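Side-chain contacts in N-acyl-D-glutamate deacylase (Bordetella bronchiseptica, PDB 3GIP), which hydrolyses N-acyl-D-glutamate to D-glutamate and a carboxylate, as a zinc-binding member of the amidohydrolase superfamily: residues Asp69-Val74 with Pro119-Val124; Lys82-Ile87 with Thr446-Gly451; Leu149-Met154 with Tyr190-Val195; Leu279-Tyr284 with Gly386-Glu391; Pro311-Glu316 with Ala323-Asp328. One frame throughout, in Å; residues are numbered along the deposited sequence.

Contact 1: residues Asp69-Val74 with Pro119-Val124; sequences DDLMFV and PLFADV
Leu-71 and Leu-120 make the closest backbone pair, with CA atoms 8.1 Å apart, where the turn leading into helix 72-75 passes the loop 119-124. At this spacing the link is made by side chains. The first bond of the Leu-71 side chain points at the loop, and both of its methyl groups take part. CD2 of Leu-71 lies 4.0 Å from CD2 of Leu-120, and CD1 of Leu-71 lies 4.1 Å from the same methyl. One branch of Leu-120 therefore sits against the fork of Leu-71. The two side chains cross at about a right angle, so they touch at their branched ends and not along their length. Leu-120 holds CG anti to its carbonyl carbon (chi1 -63°). Although this side chain does not set out toward Leu-71, its CD2 end closes on it. CD2 of Leu-71 also lies 4.4 Å from CE2 of Phe-121, placed obliquely to the ring. The Phe-121 ring meets Tyr-127 of helix 124-133 as well. The hydroxyl of Tyr-127 is hydrogen-bonded to the backbone oxygen of Asp-70. Asp-123 then caps the start of that helix through Ala-126 N. The contact is a small apolar cluster between two connecting segments of the TIM-barrel-like amidohydrolase fold, one after strand 57-64 and the other after strand 87-92.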
# COMPACT_ATOMS: atom_id res chain seq x y z
N ASP A 69 -4.52 -4.85 3.61
CA ASP A 69 -4.63 -6.28 3.91
C ASP A 69 -4.53 -6.62 5.40
O ASP A 69 -4.32 -7.77 5.76
CB ASP A 69 -3.54 -7.02 3.14
CG ASP A 69 -3.35 -6.48 1.74
OD1 ASP A 69 -4.05 -6.93 0.81
OD2 ASP A 69 -2.51 -5.57 1.57
N ASP A 70 -4.72 -5.61 6.24
CA ASP A 70 -4.63 -5.76 7.69
C ASP A 70 -5.18 -7.06 8.26
O ASP A 70 -4.50 -7.75 9.03
CB ASP A 70 -5.37 -4.61 8.38
CG ASP A 70 -4.78 -3.26 8.05
OD1 ASP A 70 -4.30 -2.58 8.98
OD2 ASP A 70 -4.81 -2.88 6.86
N LEU A 71 -6.41 -7.40 7.89
CA LEU A 71 -7.07 -8.59 8.42
C LEU A 71 -7.03 -9.81 7.52
O LEU A 71 -7.61 -10.85 7.85
CB LEU A 71 -8.52 -8.26 8.75
CG LEU A 71 -8.77 -6.94 9.47
CD1 LEU A 71 -10.27 -6.68 9.55
CD2 LEU A 71 -8.15 -6.97 10.86
N MET A 72 -6.36 -9.71 6.38
CA MET A 72 -6.31 -10.83 5.44
C MET A 72 -5.38 -11.96 5.85
O MET A 72 -5.52 -13.09 5.37
CB MET A 72 -5.91 -10.32 4.05
CG MET A 72 -6.90 -9.33 3.47
SD MET A 72 -8.56 -10.02 3.34
CE MET A 72 -9.33 -9.31 4.75
N PHE A 73 -4.44 -11.68 6.73
CA PHE A 73 -3.50 -12.71 7.17
C PHE A 73 -4.24 -13.79 7.96
O PHE A 73 -3.73 -14.89 8.14
CB PHE A 73 -2.38 -12.05 7.97
CG PHE A 73 -1.75 -10.88 7.26
CD1 PHE A 73 -1.05 -11.08 6.07
CD2 PHE A 73 -1.92 -9.58 7.72
CE1 PHE A 73 -0.54 -10.00 5.35
CE2 PHE A 73 -1.41 -8.49 7.01
CZ PHE A 73 -0.72 -8.70 5.82
N VAL A 74 -5.44 -13.46 8.43
CA VAL A 74 -6.25 -14.43 9.16
C VAL A 74 -7.44 -14.85 8.30
O VAL A 74 -7.83 -16.02 8.30
CB VAL A 74 -6.76 -13.84 10.51
CG1 VAL A 74 -7.66 -12.64 10.26
CG2 VAL A 74 -7.50 -14.92 11.29
N PRO A 119 -13.36 -8.99 13.49
CA PRO A 119 -13.34 -8.05 14.61
C PRO A 119 -11.92 -7.53 14.82
O PRO A 119 -10.96 -8.30 14.81
CB PRO A 119 -13.82 -8.90 15.78
CG PRO A 119 -14.78 -9.83 15.13
CD PRO A 119 -14.02 -10.25 13.88
N LEU A 120 -11.78 -6.22 14.99
CA LEU A 120 -10.47 -5.62 15.17
C LEU A 120 -9.78 -6.08 16.45
O LEU A 120 -10.42 -6.53 17.40
CB LEU A 120 -10.58 -4.09 15.15
CG LEU A 120 -11.08 -3.53 13.82
CD1 LEU A 120 -11.05 -2.00 13.85
CD2 LEU A 120 -10.20 -4.04 12.69
N PHE A 121 -8.45 -5.97 16.46
CA PHE A 121 -7.64 -6.37 17.60
C PHE A 121 -7.59 -5.26 18.65
O PHE A 121 -7.66 -4.08 18.32
CB PHE A 121 -6.23 -6.72 17.13
CG PHE A 121 -6.16 -7.99 16.33
CD1 PHE A 121 -6.01 -9.22 16.97
CD2 PHE A 121 -6.29 -7.97 14.95
CE1 PHE A 121 -5.98 -10.41 16.24
CE2 PHE A 121 -6.26 -9.15 14.21
CZ PHE A 121 -6.11 -10.37 14.85
N ALA A 122 -7.47 -5.66 19.92
CA ALA A 122 -7.43 -4.71 21.02
C ALA A 122 -6.35 -3.64 20.84
O ALA A 122 -6.61 -2.45 20.99
CB ALA A 122 -7.20 -5.46 22.34
N ASP A 123 -5.13 -4.08 20.54
CA ASP A 123 -4.01 -3.17 20.33
C ASP A 123 -2.99 -3.82 19.41
O ASP A 123 -3.14 -4.97 19.01
CB ASP A 123 -3.35 -2.80 21.66
CG ASP A 123 -3.03 -4.02 22.52
OD1 ASP A 123 -2.67 -5.08 21.97
OD2 ASP A 123 -3.12 -3.90 23.76
N VAL A 124 -1.94 -3.07 19.08
CA VAL A 124 -0.90 -3.59 18.20
C VAL A 124 -0.22 -4.83 18.78
O VAL A 124 0.07 -5.78 18.06
CB VAL A 124 0.15 -2.51 17.88
CG1 VAL A 124 1.28 -3.11 17.05
CG2 VAL A 124 -0.51 -1.37 17.12

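Contact 2: residues Lys82-Ile87 with Thr446-Gly451; sequences KTSQGI and TLASVG
Ser-84 and Gln-85 meet Ser-449 and Ala-448 through a few close touches and two waters. CB of Ser-449 lies 3.6 Å from the backbone oxygen of Ser-84. OG of Ser-449 is 3.8 Å from CB of Gln-85. CB of Ser-84 lies 4.3 Å from CB of Ala-448. Water 1 bridges the segments: it donates to OG of Ser-84 at 2.7 Å and accepts from N of Ser-449 at 2.9 Å. Water 2 lies 2.8 Å from O of Ser-84 and 2.7 Å from O of Ser-449, between the two carbonyls. The next shell fixes the side chains. OG of Ser-84 is also hydrogen-bonded to the backbone oxygen of Arg-80, and OG of Ser-449 to the hydroxyl of Thr-382. Gln-85 has its CG between the backbone N and the carbonyl carbon (chi1 60°), and its amide leads away from Ser-449. There NE2 is hydrogen-bonded to Trp-81 O and OE1 to Phe-381 N, which ties this turn to helix 376-391. The backbone is held too. O of Lys-82 accepts from N of Gln-85 and N of Ile-87. N of Gly-86 bonds to O of Thr-83. With Gly-86 at positive phi as the C-prime residue, this is a Schellman motif. It ends helix 80-83 just before strand 87-92.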
# COMPACT_ATOMS: atom_id res chain seq x y z
N LYS A 82 -0.80 -10.78 -3.86
CA LYS A 82 0.47 -10.08 -3.61
C LYS A 82 1.63 -10.85 -4.24
O LYS A 82 2.39 -10.30 -5.04
CB LYS A 82 0.75 -9.96 -2.11
CG LYS A 82 -0.27 -9.19 -1.30
CD LYS A 82 -0.34 -7.72 -1.68
CE LYS A 82 -1.09 -6.96 -0.60
NZ LYS A 82 -1.43 -5.57 -0.97
N THR A 83 1.76 -12.12 -3.88
CA THR A 83 2.86 -12.92 -4.38
C THR A 83 2.90 -13.06 -5.90
O THR A 83 3.98 -13.06 -6.50
CB THR A 83 2.85 -14.33 -3.75
OG1 THR A 83 1.68 -15.04 -4.18
CG2 THR A 83 2.85 -14.24 -2.23
N SER A 84 1.73 -13.17 -6.52
CA SER A 84 1.65 -13.33 -7.97
C SER A 84 2.12 -12.11 -8.75
O SER A 84 2.32 -12.20 -9.96
CB SER A 84 0.23 -13.71 -8.39
OG SER A 84 -0.69 -12.66 -8.16
N GLN A 85 2.28 -10.97 -8.07
CA GLN A 85 2.78 -9.79 -8.75
C GLN A 85 4.15 -9.38 -8.21
O GLN A 85 4.62 -8.25 -8.42
CB GLN A 85 1.78 -8.62 -8.67
CG GLN A 85 1.40 -8.14 -7.29
CD GLN A 85 0.47 -6.93 -7.34
OE1 GLN A 85 0.83 -5.88 -7.89
NE2 GLN A 85 -0.72 -7.08 -6.79
N GLY A 86 4.79 -10.31 -7.50
CA GLY A 86 6.13 -10.09 -6.97
C GLY A 86 6.32 -9.39 -5.64
O GLY A 86 7.45 -9.06 -5.29
N ILE A 87 5.24 -9.19 -4.89
CA ILE A 87 5.31 -8.49 -3.60
C ILE A 87 5.72 -9.42 -2.46
O ILE A 87 5.13 -10.49 -2.28
CB ILE A 87 3.94 -7.86 -3.28
CG1 ILE A 87 3.60 -6.81 -4.34
CG2 ILE A 87 3.95 -7.23 -1.90
CD1 ILE A 87 2.16 -6.35 -4.32
N THR A 446 -9.24 -10.13 -11.07
CA THR A 446 -8.44 -11.07 -10.29
C THR A 446 -7.49 -11.92 -11.12
O THR A 446 -6.88 -12.86 -10.60
CB THR A 446 -9.32 -12.00 -9.43
OG1 THR A 446 -10.07 -12.87 -10.28
CG2 THR A 446 -10.25 -11.19 -8.55
N LEU A 447 -7.37 -11.62 -12.41
CA LEU A 447 -6.46 -12.38 -13.26
C LEU A 447 -5.02 -12.15 -12.80
O LEU A 447 -4.62 -11.02 -12.54
CB LEU A 447 -6.62 -11.97 -14.72
CG LEU A 447 -7.97 -12.27 -15.37
CD1 LEU A 447 -7.98 -11.79 -16.81
CD2 LEU A 447 -8.23 -13.78 -15.30
N ALA A 448 -4.26 -13.24 -12.70
CA ALA A 448 -2.87 -13.15 -12.24
C ALA A 448 -1.91 -12.63 -13.31
O ALA A 448 -2.11 -12.84 -14.50
CB ALA A 448 -2.41 -14.52 -11.75
N SER A 449 -0.86 -11.97 -12.85
CA SER A 449 0.15 -11.42 -13.73
C SER A 449 0.91 -12.53 -14.46
O SER A 449 0.84 -13.70 -14.09
CB SER A 449 1.18 -10.60 -12.94
OG SER A 449 0.56 -9.62 -12.14
N VAL A 450 1.63 -12.13 -15.50
CA VAL A 450 2.46 -13.06 -16.25
C VAL A 450 3.88 -12.52 -16.16
O VAL A 450 4.08 -11.34 -15.88
CB VAL A 450 2.04 -13.15 -17.74
CG1 VAL A 450 0.65 -13.75 -17.86
CG2 VAL A 450 2.08 -11.77 -18.38
N GLY A 451 4.87 -13.38 -16.36
CA GLY A 451 6.24 -12.91 -16.30
C GLY A 451 6.93 -13.03 -14.96
O GLY A 451 8.13 -12.76 -14.87
O HOH W 1 -0.83 -10.87 -10.13
O HOH W 2 1.82 -14.42 -11.66

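Contact 3: residues Leu149-Met154 with Tyr190-Val195; sequences LRLAAM and YQPGAV. With ACY (acetic acid), chain C.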
# COMPACT_ATOMS: atom_id res chain seq x y z
N LEU A 149 -7.64 5.48 16.33
CA LEU A 149 -7.31 6.23 17.53
C LEU A 149 -8.51 7.04 18.02
O LEU A 149 -8.84 6.99 19.20
CB LEU A 149 -6.12 7.16 17.27
CG LEU A 149 -4.81 6.45 16.92
CD1 LEU A 149 -3.72 7.48 16.68
CD2 LEU A 149 -4.40 5.51 18.05
N ARG A 150 -9.16 7.76 17.11
CA ARG A 150 -10.32 8.55 17.48
C ARG A 150 -11.47 7.66 17.97
O ARG A 150 -12.09 7.96 18.98
CB ARG A 150 -10.82 9.39 16.29
CG ARG A 150 -10.33 10.82 16.29
CD ARG A 150 -11.20 11.71 15.41
NE ARG A 150 -10.92 13.12 15.65
CZ ARG A 150 -11.83 14.02 16.00
NH1 ARG A 150 -13.10 13.66 16.13
NH2 ARG A 150 -11.47 15.28 16.23
N LEU A 151 -11.74 6.59 17.24
CA LEU A 151 -12.83 5.69 17.60
C LEU A 151 -12.58 4.94 18.91
O LEU A 151 -13.53 4.49 19.56
CB LEU A 151 -13.09 4.68 16.48
CG LEU A 151 -13.51 5.28 15.14
CD1 LEU A 151 -13.56 4.18 14.10
CD2 LEU A 151 -14.86 5.98 15.28
N ALA A 152 -11.32 4.81 19.28
CA ALA A 152 -10.95 4.10 20.50
C ALA A 152 -10.86 5.02 21.71
O ALA A 152 -11.05 4.58 22.85
CB ALA A 152 -9.63 3.37 20.30
N ALA A 153 -10.57 6.29 21.46
CA ALA A 153 -10.40 7.25 22.55
C ALA A 153 -11.57 8.20 22.78
O ALA A 153 -11.68 8.78 23.87
CB ALA A 153 -9.13 8.07 22.31
N MET A 154 -12.44 8.36 21.80
CA MET A 154 -13.55 9.30 21.94
C MET A 154 -14.96 8.74 21.98
O MET A 154 -15.42 8.08 21.05
CB MET A 154 -13.45 10.34 20.82
CG MET A 154 -12.17 11.15 20.87
SD MET A 154 -11.96 12.23 19.44
CE MET A 154 -13.07 13.55 19.86
N TYR A 190 -12.17 11.05 5.08
CA TYR A 190 -13.17 10.19 5.70
C TYR A 190 -13.52 10.56 7.13
O TYR A 190 -12.77 11.25 7.82
CB TYR A 190 -12.67 8.74 5.74
CG TYR A 190 -12.26 8.15 4.41
CD1 TYR A 190 -13.15 8.10 3.35
CD2 TYR A 190 -10.99 7.60 4.25
CE1 TYR A 190 -12.78 7.50 2.14
CE2 TYR A 190 -10.61 7.01 3.05
CZ TYR A 190 -11.52 6.96 2.00
OH TYR A 190 -11.15 6.37 0.81
N GLN A 191 -14.67 10.07 7.58
CA GLN A 191 -15.10 10.28 8.95
C GLN A 191 -14.44 9.13 9.71
O GLN A 191 -14.31 8.03 9.18
CB GLN A 191 -16.62 10.17 9.07
CG GLN A 191 -17.37 11.33 8.44
CD GLN A 191 -16.98 12.66 9.05
OE1 GLN A 191 -17.03 12.83 10.27
NE2 GLN A 191 -16.59 13.60 8.21
N PRO A 192 -14.02 9.37 10.96
CA PRO A 192 -14.11 10.62 11.72
C PRO A 192 -12.86 11.50 11.60
O PRO A 192 -12.82 12.60 12.15
CB PRO A 192 -14.32 10.12 13.14
CG PRO A 192 -13.38 8.95 13.17
CD PRO A 192 -13.63 8.26 11.84
N GLY A 193 -11.85 11.01 10.89
CA GLY A 193 -10.62 11.78 10.75
C GLY A 193 -10.78 13.20 10.24
O GLY A 193 -10.04 14.10 10.64
N ALA A 194 -11.74 13.40 9.35
CA ALA A 194 -12.00 14.71 8.76
C ALA A 194 -12.30 15.79 9.80
O ALA A 194 -12.11 16.98 9.54
CB ALA A 194 -13.14 14.61 7.76
N VAL A 195 -12.78 15.37 10.97
CA VAL A 195 -13.13 16.30 12.04
C VAL A 195 -11.89 16.91 12.69
O VAL A 195 -11.95 18.01 13.25
CB VAL A 195 -13.96 15.59 13.13
CG1 VAL A 195 -14.29 16.56 14.26
CG2 VAL A 195 -15.24 15.03 12.52
C ACY C . -8.49 4.28 -0.07
O ACY C . -8.88 5.19 0.63
OXT ACY C . -7.23 4.26 -0.49
CH3 ACY C . -9.43 3.18 -0.47
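The loop after strand 183-187 carries Tyr-190 at the acetate site and packs Pro-192 and Val-195 against Arg-150 and Leu-151 of helix 146-153. CD of Arg-150 lies 3.7 Å from the backbone oxygen of Pro-192, and its CB is 4.1 Å from CG of that proline. The arginine chain runs extended from CG to NE, which carries the guanidinium on to Val-195. CB of Val-195 lies over one face of that group, and CG1 of Val-195 is 3.7 Å from NH1 of Arg-150. SD of Met-154 lies over the other face, toward the rim. The charged end has partners outside: a salt bridge from NH2 to Glu-200, and a hydrogen bond from NH1 to Ala-159 O. Leu-151 crosses the cis proline Pro-192 at about a right angle, with CD2 of Leu-151 3.9 Å from CG of Pro-192. OH of Tyr-190 donates to O of the acetate, probably from the crystallisation liquor, at 2.6 Å in the ring plane. It is also hydrogen-bonded to Thr-289 OG1. The Tyr-190 ring meets that of the zinc ligand His-218. The arrangement is consistent with a loop of the amidohydrolase barrel that borders the zinc site, packed on a neighbouring helix.

Contact 4: residues Leu279-Tyr284 with Gly386-Glu391; sequences LDIYPY and GRYVRE. With FMT (formic acid), chain D.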
# COMPACT_ATOMS: atom_id res chain seq x y z
N LEU A 279 5.92 9.79 -1.56
CA LEU A 279 4.55 9.57 -1.99
C LEU A 279 4.47 8.24 -2.72
O LEU A 279 5.48 7.56 -2.91
CB LEU A 279 4.10 10.69 -2.94
CG LEU A 279 4.88 10.85 -4.25
CD1 LEU A 279 3.99 11.52 -5.29
CD2 LEU A 279 6.15 11.67 -4.04
N ASP A 280 3.26 7.86 -3.10
CA ASP A 280 3.08 6.62 -3.84
C ASP A 280 1.85 6.70 -4.72
O ASP A 280 0.96 7.53 -4.51
CB ASP A 280 3.01 5.41 -2.89
CG ASP A 280 1.95 5.55 -1.81
OD1 ASP A 280 0.75 5.43 -2.11
OD2 ASP A 280 2.33 5.77 -0.64
N ILE A 281 1.82 5.85 -5.74
CA ILE A 281 0.69 5.78 -6.66
C ILE A 281 0.47 4.34 -7.10
O ILE A 281 1.31 3.47 -6.89
CB ILE A 281 0.94 6.60 -7.98
CG1 ILE A 281 2.17 6.07 -8.73
CG2 ILE A 281 1.11 8.07 -7.66
CD1 ILE A 281 1.88 4.94 -9.73
N TYR A 282 -0.70 4.10 -7.69
CA TYR A 282 -1.01 2.82 -8.30
C TYR A 282 -1.16 3.28 -9.76
O TYR A 282 -1.62 4.39 -10.02
CB TYR A 282 -2.29 2.18 -7.74
CG TYR A 282 -3.46 3.10 -7.51
CD1 TYR A 282 -4.26 3.52 -8.57
CD2 TYR A 282 -3.78 3.53 -6.23
CE1 TYR A 282 -5.35 4.36 -8.36
CE2 TYR A 282 -4.87 4.36 -6.00
CZ TYR A 282 -5.65 4.77 -7.07
OH TYR A 282 -6.72 5.60 -6.85
N PRO A 283 -0.74 2.44 -10.71
CA PRO A 283 -0.80 2.78 -12.14
C PRO A 283 -2.14 2.68 -12.86
O PRO A 283 -2.27 1.96 -13.84
CB PRO A 283 0.24 1.83 -12.74
CG PRO A 283 -0.00 0.58 -11.93
CD PRO A 283 -0.13 1.12 -10.51
N TYR A 284 -3.14 3.43 -12.37
CA TYR A 284 -4.48 3.43 -12.96
C TYR A 284 -5.11 4.81 -12.81
O TYR A 284 -4.86 5.52 -11.83
CB TYR A 284 -5.38 2.41 -12.26
CG TYR A 284 -4.86 1.00 -12.24
CD1 TYR A 284 -5.29 0.05 -13.17
CD2 TYR A 284 -3.95 0.60 -11.26
CE1 TYR A 284 -4.83 -1.27 -13.12
CE2 TYR A 284 -3.48 -0.71 -11.21
CZ TYR A 284 -3.92 -1.64 -12.13
OH TYR A 284 -3.48 -2.94 -12.04
N GLY A 386 5.41 -3.47 -16.83
CA GLY A 386 5.06 -3.69 -18.22
C GLY A 386 4.56 -2.48 -18.98
O GLY A 386 5.01 -2.21 -20.09
N ARG A 387 3.63 -1.73 -18.39
CA ARG A 387 3.04 -0.57 -19.05
C ARG A 387 3.83 0.72 -18.88
O ARG A 387 4.07 1.45 -19.85
CB ARG A 387 1.61 -0.38 -18.53
CG ARG A 387 0.76 0.70 -19.21
CD ARG A 387 -0.62 0.76 -18.54
NE ARG A 387 -1.54 1.74 -19.12
CZ ARG A 387 -2.28 1.54 -20.20
NH1 ARG A 387 -2.22 0.37 -20.84
NH2 ARG A 387 -3.10 2.49 -20.63
N TYR A 388 4.26 1.02 -17.66
CA TYR A 388 5.00 2.25 -17.41
C TYR A 388 6.48 2.19 -17.76
O TYR A 388 7.06 3.18 -18.21
CB TYR A 388 4.82 2.67 -15.94
CG TYR A 388 3.46 3.26 -15.62
CD1 TYR A 388 2.38 3.11 -16.51
CD2 TYR A 388 3.24 3.96 -14.44
CE1 TYR A 388 1.13 3.65 -16.22
CE2 TYR A 388 1.98 4.51 -14.15
CZ TYR A 388 0.93 4.34 -15.04
OH TYR A 388 -0.31 4.88 -14.76
N VAL A 389 7.09 1.02 -17.58
CA VAL A 389 8.51 0.88 -17.89
C VAL A 389 8.76 0.35 -19.30
O VAL A 389 9.27 1.08 -20.15
CB VAL A 389 9.20 -0.04 -16.86
CG1 VAL A 389 10.66 -0.27 -17.25
CG2 VAL A 389 9.13 0.60 -15.48
N ARG A 390 8.39 -0.90 -19.57
CA ARG A 390 8.64 -1.47 -20.89
C ARG A 390 7.92 -0.75 -22.03
O ARG A 390 8.53 -0.44 -23.06
CB ARG A 390 8.28 -2.96 -20.92
CG ARG A 390 8.72 -3.64 -22.23
CD ARG A 390 8.45 -5.14 -22.21
NE ARG A 390 7.04 -5.43 -22.00
CZ ARG A 390 6.54 -5.99 -20.90
NH1 ARG A 390 7.34 -6.33 -19.90
NH2 ARG A 390 5.24 -6.20 -20.80
N GLU A 391 6.63 -0.48 -21.84
CA GLU A 391 5.85 0.18 -22.88
C GLU A 391 6.03 1.70 -23.01
O GLU A 391 6.31 2.20 -24.10
CB GLU A 391 4.36 -0.14 -22.69
CG GLU A 391 3.99 -1.57 -23.08
CD GLU A 391 2.57 -1.96 -22.69
OE1 GLU A 391 1.73 -1.06 -22.44
OE2 GLU A 391 2.28 -3.17 -22.65
C FMT D . -8.11 5.61 -3.79
O1 FMT D . -8.58 4.61 -4.27
O2 FMT D . -7.07 6.20 -4.39
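OH of Tyr-282 donates to O2 of the formate at 2.6 Å, at the edge of the ring and in its plane. The formate is also hydrogen-bonded to Lys-250, Arg-376 and Ser-288 N. Tyr-282 makes a cation-pi contact with Arg-376 at the start of helix 376-391. The packing between the segments rests on Pro-283 and Tyr-388. CB of Pro-283 sits over one face of the Tyr-388 ring, offset toward the rim. It lies 3.8 Å from the ring centroid and 27° off the normal, a CH-pi contact. With chi1 at -74°, CG of Tyr-388 is placed beside the backbone N, and the ring extends from the helix and turns one face to the proline. The hydroxyl of Tyr-388 is buried with no partner in the model, 3.4 Å from CA of Pro-283. CD1 of Ile-281 adds an oblique apolar touch, 4.4 Å from CE2 of Tyr-388. Pro-283 is the centre of an inverse gamma turn. The contact thus joins the end of strand 277-281 and the turn just after it to the last turns of helix 376-391, with helix 348-356 packing on Tyr-388 through Val-351 and Lys-352.

Contact 5: residues Pro311-Glu316 with Ala323-Asp328; sequences PECSGE and ARWGCD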
# COMPACT_ATOMS: atom_id res chain seq x y z
N PRO A 311 -26.08 -6.91 -3.44
CA PRO A 311 -24.90 -7.59 -3.97
C PRO A 311 -24.98 -7.90 -5.47
O PRO A 311 -23.96 -8.14 -6.11
CB PRO A 311 -24.80 -8.84 -3.11
CG PRO A 311 -26.24 -9.12 -2.76
CD PRO A 311 -26.77 -7.75 -2.44
N GLU A 312 -26.19 -7.89 -6.01
CA GLU A 312 -26.38 -8.17 -7.43
C GLU A 312 -25.82 -7.03 -8.28
O GLU A 312 -25.49 -7.21 -9.45
CB GLU A 312 -27.87 -8.35 -7.76
CG GLU A 312 -28.70 -7.06 -7.74
CD GLU A 312 -29.16 -6.64 -6.35
OE1 GLU A 312 -28.62 -7.14 -5.35
OE2 GLU A 312 -30.08 -5.79 -6.27
N CYS A 313 -25.69 -5.85 -7.67
CA CYS A 313 -25.22 -4.66 -8.38
C CYS A 313 -23.72 -4.52 -8.59
O CYS A 313 -23.28 -3.59 -9.26
CB CYS A 313 -25.77 -3.41 -7.69
SG CYS A 313 -27.58 -3.28 -7.76
N SER A 314 -22.92 -5.42 -8.03
CA SER A 314 -21.48 -5.33 -8.23
C SER A 314 -21.21 -5.38 -9.73
O SER A 314 -21.77 -6.22 -10.44
CB SER A 314 -20.76 -6.48 -7.53
OG SER A 314 -20.88 -6.34 -6.12
N GLY A 315 -20.36 -4.48 -10.21
CA GLY A 315 -20.01 -4.44 -11.62
C GLY A 315 -20.89 -3.54 -12.46
O GLY A 315 -20.59 -3.29 -13.63
N GLU A 316 -21.97 -3.05 -11.88
CA GLU A 316 -22.91 -2.19 -12.59
C GLU A 316 -22.66 -0.70 -12.39
O GLU A 316 -22.07 -0.28 -11.40
CB GLU A 316 -24.34 -2.53 -12.16
CG GLU A 316 -24.74 -3.96 -12.48
CD GLU A 316 -26.15 -4.32 -12.04
OE1 GLU A 316 -26.85 -3.47 -11.45
OE2 GLU A 316 -26.57 -5.47 -12.29
N ALA A 323 -31.55 4.24 -13.31
CA ALA A 323 -32.53 4.22 -14.39
C ALA A 323 -33.46 3.02 -14.25
O ALA A 323 -34.67 3.13 -14.48
CB ALA A 323 -31.81 4.17 -15.74
N ARG A 324 -32.91 1.88 -13.88
CA ARG A 324 -33.70 0.67 -13.72
C ARG A 324 -34.69 0.78 -12.56
O ARG A 324 -35.80 0.27 -12.63
CB ARG A 324 -32.78 -0.54 -13.50
CG ARG A 324 -33.53 -1.86 -13.39
CD ARG A 324 -32.59 -3.06 -13.46
NE ARG A 324 -31.70 -3.16 -12.30
CZ ARG A 324 -30.39 -2.98 -12.34
NH1 ARG A 324 -29.79 -2.66 -13.48
NH2 ARG A 324 -29.66 -3.14 -11.25
N TRP A 325 -34.28 1.47 -11.49
CA TRP A 325 -35.14 1.63 -10.32
C TRP A 325 -36.10 2.81 -10.45
O TRP A 325 -37.03 2.94 -9.66
CB TRP A 325 -34.28 1.82 -9.07
CG TRP A 325 -33.46 0.62 -8.70
CD1 TRP A 325 -33.56 -0.63 -9.23
CD2 TRP A 325 -32.44 0.56 -7.70
NE1 TRP A 325 -32.67 -1.48 -8.62
CE2 TRP A 325 -31.96 -0.77 -7.68
CE3 TRP A 325 -31.88 1.50 -6.83
CZ2 TRP A 325 -30.95 -1.19 -6.80
CZ3 TRP A 325 -30.87 1.08 -5.96
CH2 TRP A 325 -30.42 -0.25 -5.95
N GLY A 326 -35.86 3.66 -11.44
CA GLY A 326 -36.73 4.81 -11.64
C GLY A 326 -36.52 5.93 -10.63
O GLY A 326 -37.47 6.64 -10.29
N CYS A 327 -35.30 6.08 -10.14
CA CYS A 327 -34.97 7.12 -9.17
C CYS A 327 -33.69 7.82 -9.63
O CYS A 327 -33.06 7.39 -10.60
CB CYS A 327 -34.76 6.52 -7.78
SG CYS A 327 -33.36 5.38 -7.64
N ASP A 328 -33.31 8.91 -8.96
CA ASP A 328 -32.09 9.61 -9.35
C ASP A 328 -30.87 8.86 -8.81
O ASP A 328 -31.00 7.97 -7.96
CB ASP A 328 -32.09 11.07 -8.87
CG ASP A 328 -32.29 11.20 -7.38
OD1 ASP A 328 -31.54 10.57 -6.61
OD2 ASP A 328 -33.19 11.96 -6.96
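Glu-316 and Arg-324 cross at about a right angle in a salt bridge between a turn and the helix that follows it. The turn is a type II beta turn from Cys-313 to Glu-316, and the helix is 318-325. The carboxylate and guanidinium planes stand 81° apart, so the two groups do not pair side by side. A single nitrogen makes the bond. NH2 of Arg-324 donates to OE1 of Glu-316 at 2.8 Å, with an N-H...O angle of 157°. The arginine meets OE1 on its syn side, somewhat out of the carboxylate plane, while the oxygen lies near the guanidinium plane. Glu-316 is extended beyond CG and reaches across to the helix. Arg-324 bends at chi3 (68°), which turns its guanidinium toward the glutamate. Cys-313 lies beside this pair. Its SG is near the guanidinium plane, 4.1 Å from NH2 of Arg-324. The Trp-325 indole comes next, and Cys-313 makes an oblique sulfur-aromatic contact with it. The indole also meets the ring of His-310 and packs on Arg-335 and Leu-336 of helix 329-336. Gly-326, at positive phi, is the C-prime residue of the Schellman motif that ends helix 318-325. In the sulfur-aromatic pair the closest approach is from SG of Cys-313 to CZ2 of Trp-325, at 4.1 Å.

In the fold
Contacts 1 and 2 touch directly: OD2 of Asp-69 and NZ of Lys-82 form a 2.8 Å salt bridge, and Lys-82 also pairs with Asp-64. Contacts 3 and 4 lie on opposite sides of the chain's centre, with centres about 33 Å apart. Each nevertheless sends a tyrosine to a small carboxylate, probably from the crystallisation liquor. The side chains of Pro-192 in contact 3 and Ile-281 in contact 4 are about 13 and 12 Å from the zinc, whose ligands are Cys-95, His-218 and His-248. Helix 376-391 supplies one segment of contact 4, and its Phe-381 and Thr-382 bond to contact 2. The centre of contact 5 lies about 31 Å from the centre of the chain.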